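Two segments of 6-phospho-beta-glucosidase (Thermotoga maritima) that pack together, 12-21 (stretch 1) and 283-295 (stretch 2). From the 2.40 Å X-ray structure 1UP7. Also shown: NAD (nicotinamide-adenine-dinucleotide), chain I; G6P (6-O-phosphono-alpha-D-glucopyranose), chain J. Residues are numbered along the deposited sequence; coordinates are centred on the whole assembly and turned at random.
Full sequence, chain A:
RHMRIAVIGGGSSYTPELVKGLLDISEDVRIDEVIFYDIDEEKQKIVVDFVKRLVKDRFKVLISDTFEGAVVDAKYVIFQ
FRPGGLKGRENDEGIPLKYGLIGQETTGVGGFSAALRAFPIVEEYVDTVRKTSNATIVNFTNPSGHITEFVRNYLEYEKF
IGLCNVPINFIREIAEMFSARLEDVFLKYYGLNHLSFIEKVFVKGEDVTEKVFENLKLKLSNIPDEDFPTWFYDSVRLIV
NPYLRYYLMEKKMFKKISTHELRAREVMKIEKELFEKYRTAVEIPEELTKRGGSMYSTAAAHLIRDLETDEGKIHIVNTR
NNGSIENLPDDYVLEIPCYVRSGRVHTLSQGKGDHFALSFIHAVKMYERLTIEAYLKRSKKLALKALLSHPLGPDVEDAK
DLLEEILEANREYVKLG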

# COMPACT_ATOMS: atom_id res chain seq x y z
N SER A 12 -20.04 34.21 17.56
CA SER A 12 -20.17 33.03 18.41
C SER A 12 -20.07 33.39 19.89
O SER A 12 -19.29 34.25 20.30
CB SER A 12 -19.13 31.94 18.11
OG SER A 12 -19.05 31.05 19.20
N SER A 13 -20.87 32.72 20.70
CA SER A 13 -20.81 32.94 22.14
C SER A 13 -19.54 32.39 22.78
O SER A 13 -19.27 32.74 23.93
CB SER A 13 -22.09 32.51 22.86
OG SER A 13 -22.22 31.10 22.87
N TYR A 14 -18.76 31.61 22.04
CA TYR A 14 -17.45 31.14 22.54
C TYR A 14 -16.29 32.12 22.27
O TYR A 14 -15.17 31.92 22.80
CB TYR A 14 -17.04 29.78 21.94
CG TYR A 14 -17.93 28.61 22.20
CD1 TYR A 14 -17.96 27.97 23.46
CD2 TYR A 14 -18.73 28.09 21.18
CE1 TYR A 14 -18.80 26.85 23.67
CE2 TYR A 14 -19.55 26.99 21.38
CZ TYR A 14 -19.58 26.37 22.62
OH TYR A 14 -20.40 25.27 22.75
N THR A 15 -16.56 33.14 21.44
CA THR A 15 -15.52 34.11 21.04
C THR A 15 -14.68 34.66 22.24
O THR A 15 -13.47 34.69 22.16
CB THR A 15 -16.14 35.23 20.18
OG1 THR A 15 -16.39 34.72 18.87
CG2 THR A 15 -15.17 36.38 19.97
N PRO A 16 -15.33 35.05 23.35
CA PRO A 16 -14.60 35.56 24.51
C PRO A 16 -13.56 34.56 25.00
O PRO A 16 -12.45 34.96 25.34
CB PRO A 16 -15.69 35.76 25.57
CG PRO A 16 -16.94 35.96 24.78
CD PRO A 16 -16.78 35.01 23.62
N GLU A 17 -13.91 33.28 25.03
CA GLU A 17 -12.95 32.24 25.41
C GLU A 17 -11.82 32.09 24.41
O GLU A 17 -10.66 31.97 24.80
CB GLU A 17 -13.67 30.88 25.66
CG GLU A 17 -13.04 29.99 26.74
CD GLU A 17 -13.21 30.50 28.18
OE1 GLU A 17 -14.35 30.81 28.64
OE2 GLU A 17 -12.17 30.57 28.88
N LEU A 18 -12.13 32.13 23.11
CA LEU A 18 -11.06 32.15 22.12
C LEU A 18 -10.08 33.29 22.35
O LEU A 18 -8.86 33.10 22.33
CB LEU A 18 -11.62 32.23 20.72
CG LEU A 18 -10.57 32.33 19.61
CD1 LEU A 18 -9.90 30.98 19.38
CD2 LEU A 18 -11.31 32.82 18.36
N VAL A 19 -10.63 34.47 22.60
CA VAL A 19 -9.84 35.66 22.82
C VAL A 19 -8.94 35.54 24.08
O VAL A 19 -7.76 35.93 24.06
CB VAL A 19 -10.79 36.88 22.87
CG1 VAL A 19 -10.12 38.06 23.46
CG2 VAL A 19 -11.27 37.17 21.45
N LYS A 20 -9.51 34.98 25.14
CA LYS A 20 -8.77 34.67 26.36
C LYS A 20 -7.57 33.78 26.03
O LYS A 20 -6.46 34.05 26.45
CB LYS A 20 -9.71 33.99 27.38
CG LYS A 20 -9.02 33.22 28.52
CD LYS A 20 -9.51 33.70 29.86
CE LYS A 20 -9.12 32.74 31.02
NZ LYS A 20 -10.00 31.50 31.03
N GLY A 21 -7.82 32.71 25.28
CA GLY A 21 -6.76 31.87 24.76
C GLY A 21 -5.69 32.62 23.97
O GLY A 21 -4.50 32.44 24.21
N GLU A 283 -15.96 40.28 32.92
CA GLU A 283 -15.21 39.02 32.96
C GLU A 283 -16.09 37.96 32.31
O GLU A 283 -17.31 38.12 32.27
CB GLU A 283 -14.87 38.68 34.44
CG GLU A 283 -13.45 38.13 34.68
CD GLU A 283 -12.34 39.16 34.50
OE1 GLU A 283 -12.18 40.04 35.40
OE2 GLU A 283 -11.62 39.09 33.46
N ILE A 284 -15.48 36.89 31.78
CA ILE A 284 -16.24 35.81 31.14
C ILE A 284 -17.20 35.15 32.15
O ILE A 284 -16.77 34.73 33.23
CB ILE A 284 -15.27 34.79 30.51
CG1 ILE A 284 -14.36 35.51 29.51
CG2 ILE A 284 -16.05 33.65 29.81
CD1 ILE A 284 -13.28 34.65 28.89
N PRO A 285 -18.49 35.09 31.82
CA PRO A 285 -19.48 34.54 32.77
C PRO A 285 -19.33 33.02 32.89
O PRO A 285 -19.01 32.33 31.90
CB PRO A 285 -20.83 34.87 32.12
CG PRO A 285 -20.53 35.72 30.90
CD PRO A 285 -19.11 35.45 30.53
N GLU A 286 -19.59 32.50 34.09
CA GLU A 286 -19.49 31.05 34.32
C GLU A 286 -20.47 30.27 33.44
O GLU A 286 -20.17 29.13 33.07
CB GLU A 286 -19.67 30.71 35.82
CG GLU A 286 -19.26 29.28 36.19
N GLU A 287 -21.60 30.89 33.08
CA GLU A 287 -22.63 30.26 32.25
C GLU A 287 -22.14 29.80 30.87
O GLU A 287 -22.82 29.00 30.22
CB GLU A 287 -23.86 31.15 32.06
CG GLU A 287 -24.77 30.66 30.93
CD GLU A 287 -26.20 31.16 30.98
OE1 GLU A 287 -26.58 31.91 31.92
OE2 GLU A 287 -26.96 30.79 30.06
N LEU A 288 -20.99 30.29 30.42
CA LEU A 288 -20.41 29.76 29.18
C LEU A 288 -19.93 28.29 29.32
O LEU A 288 -19.64 27.64 28.31
CB LEU A 288 -19.31 30.68 28.62
CG LEU A 288 -18.67 30.37 27.26
CD1 LEU A 288 -19.73 30.14 26.22
CD2 LEU A 288 -17.79 31.52 26.83
N THR A 289 -19.89 27.75 30.53
CA THR A 289 -19.56 26.30 30.68
C THR A 289 -20.76 25.38 30.37
O THR A 289 -20.57 24.22 29.98
CB THR A 289 -18.99 25.98 32.06
OG1 THR A 289 -19.84 26.55 33.06
CG2 THR A 289 -17.64 26.67 32.25
N LYS A 290 -21.98 25.92 30.53
CA LYS A 290 -23.22 25.26 30.06
C LYS A 290 -23.14 24.81 28.59
O LYS A 290 -23.93 23.96 28.15
CB LYS A 290 -24.40 26.21 30.20
CG LYS A 290 -24.92 26.32 31.62
CD LYS A 290 -26.33 26.93 31.65
CE LYS A 290 -27.44 25.87 31.44
NZ LYS A 290 -28.76 26.38 31.99
N ARG A 291 -22.21 25.39 27.83
CA ARG A 291 -21.95 24.92 26.47
C ARG A 291 -20.90 23.79 26.50
O ARG A 291 -20.08 23.74 27.45
CB ARG A 291 -21.47 26.08 25.58
CG ARG A 291 -22.41 27.33 25.56
CD ARG A 291 -23.56 27.28 24.52
NE ARG A 291 -23.35 26.29 23.48
CZ ARG A 291 -23.20 26.57 22.18
NH1 ARG A 291 -23.26 27.83 21.74
NH2 ARG A 291 -22.99 25.59 21.31
N GLY A 292 -20.94 22.88 25.53
CA GLY A 292 -20.09 21.69 25.54
C GLY A 292 -18.85 21.92 24.71
O GLY A 292 -18.10 20.98 24.39
N GLY A 293 -18.59 23.17 24.37
CA GLY A 293 -17.50 23.48 23.46
C GLY A 293 -16.27 24.00 24.18
O GLY A 293 -15.23 24.33 23.58
N SER A 294 -16.35 24.04 25.49
CA SER A 294 -15.22 24.56 26.23
C SER A 294 -13.86 23.89 25.91
O SER A 294 -13.77 22.70 25.52
CB SER A 294 -15.53 24.60 27.72
OG SER A 294 -16.50 25.64 27.94
N MET A 295 -12.81 24.68 26.10
CA MET A 295 -11.44 24.31 25.78
C MET A 295 -11.13 24.19 24.30
O MET A 295 -9.98 23.95 23.91
CB MET A 295 -10.96 23.13 26.63
CG MET A 295 -10.39 23.65 27.95
SD MET A 295 -9.51 22.42 28.98
CE MET A 295 -9.27 21.12 27.91
PA NAD I . -23.28 29.79 16.49
O1A NAD I . -24.67 29.51 16.07
O2A NAD I . -23.13 30.82 17.63
O5B NAD I . -22.56 30.33 15.14
C5B NAD I . -21.40 31.11 15.24
C4B NAD I . -21.53 32.35 14.36
O4B NAD I . -21.44 32.01 12.98
C3B NAD I . -22.84 33.12 14.52
O3B NAD I . -22.52 34.42 15.02
C2B NAD I . -23.42 33.20 13.11
O2B NAD I . -24.00 34.46 12.84
C1B NAD I . -22.17 33.02 12.28
N9A NAD I . -22.39 32.55 10.91
C8A NAD I . -23.35 31.70 10.40
N7A NAD I . -23.09 31.56 9.08
C5A NAD I . -21.98 32.25 8.75
C6A NAD I . -21.30 32.47 7.56
N6A NAD I . -21.70 31.92 6.42
N1A NAD I . -20.18 33.28 7.56
C2A NAD I . -19.75 33.89 8.73
N3A NAD I . -20.45 33.69 9.89
C4A NAD I . -21.54 32.90 9.89
O3 NAD I . -22.65 28.37 16.91
PN NAD I . -21.39 28.08 17.85
O1N NAD I . -21.96 27.26 18.95
O2N NAD I . -20.59 29.25 18.15
O5D NAD I . -20.43 27.17 16.93
C5D NAD I . -20.08 27.47 15.60
C4D NAD I . -19.55 26.19 14.95
O4D NAD I . -18.39 25.67 15.60
C3D NAD I . -20.57 25.06 14.99
O3D NAD I . -20.48 24.43 13.75
C2D NAD I . -20.10 24.14 16.11
O2D NAD I . -20.45 22.78 15.96
C1D NAD I . -18.60 24.37 16.16
N1N NAD I . -18.16 24.52 17.55
C2N NAD I . -17.43 25.66 17.81
C3N NAD I . -16.94 25.93 19.06
C7N NAD I . -16.17 27.21 19.28
O7N NAD I . -14.97 27.25 20.03
N7N NAD I . -16.64 28.33 18.72
C4N NAD I . -17.23 25.01 20.07
C5N NAD I . -17.97 23.83 19.83
C6N NAD I . -18.44 23.60 18.54
C1 G6P J . -18.61 18.69 22.45
C2 G6P J . -18.12 18.36 21.02
C3 G6P J . -18.33 19.57 20.11
C4 G6P J . -19.82 19.87 20.08
C5 G6P J . -20.26 20.25 21.51
C6 G6P J . -21.76 20.51 21.55
O1 G6P J . -18.52 17.59 23.38
O2 G6P J . -16.75 17.98 20.95
O3 G6P J . -17.79 19.39 18.80
O4 G6P J . -20.11 20.87 19.11
O5 G6P J . -19.97 19.19 22.46
O6 G6P J . -22.08 21.49 22.53
P G6P J . -23.41 22.38 22.39
O1P G6P J . -23.32 23.43 23.48
O2P G6P J . -24.72 21.63 22.58
O3P G6P J . -23.38 23.03 21.04

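The contact between these two stretches of 6-phospho-beta-glucosidase is a small, largely apolar packing of a helix start against an irregular loop, with no clear hydrogen bond across it and with NAD bridging the polar end. It illustrates how segments more than 260 residues apart can be held by shape and by a shared cofactor, NAD, with G6P bound beside it. Together the stretches bury 524 Å², most of it around Y14, I284 and L288.

The tyrosine contributes most. Its CA-to-CB bond points sideways, but with chi1 in the m well the ring carries its end to the loop. Ring atom Y14 CD1 lies 3.9 Å from L288 CD1, an apolar contact suited to a branched leucine side chain that points toward the first stretch from a short 3-10 segment. The other methyl, L288 CD2, sits 3.5 Å from S13 O. Beyond the ring, the backbone of G293 passes close by: a CB on this residue would fall 2.5 Å from Y14 CZ, a clash, so the absence of a side chain is what lets the loop approach the aromatic ring. The hydroxyl Y14 OH is 3.2 Å from G293 N.

Further along the helix, P16 and K20 meet I284 of the loop, a second apolar patch. Its CG1 lies 4.2 Å from P16 CB, and its CD1 reaches 3.9 Å from K20 CB, so the lysine contributes the aliphatic base of its side chain. E17 also leans on the isoleucine, with E17 OE1 3.5 Å from I284 CG2, while its charge is answered within its own stretch by a salt bridge, K20 NZ to E17 OE2 at 3.2 Å.

The polar end is organised differently. R291 points toward the first stretch, and Y14 OH lies over one face of its guanidinium, 3.0 Å from R291 NH2, at an angle too poor for a hydrogen bond. The arginine's donors serve the ligands instead: R291 NE donates a hydrogen bond to G6P O1P at 2.9 Å, R291 NH2 donates a hydrogen bond to G6P O3P at 2.6 Å, and both R291 NH1 and R291 NH2 reach NAD O1N at 3.1 Å. A positive side chain suits a place between two phosphate groups. From the first stretch, S12 OG donates to NAD O2N at 2.6 Å while accepting from Y14 N at 2.9 Å, a capping bond at the turn into the helix. NAD thus binds both stretches, its C4N lying over one face of the Y14 ring. S13 OG is buried by the contact and has no hydrogen-bonding partner in the model.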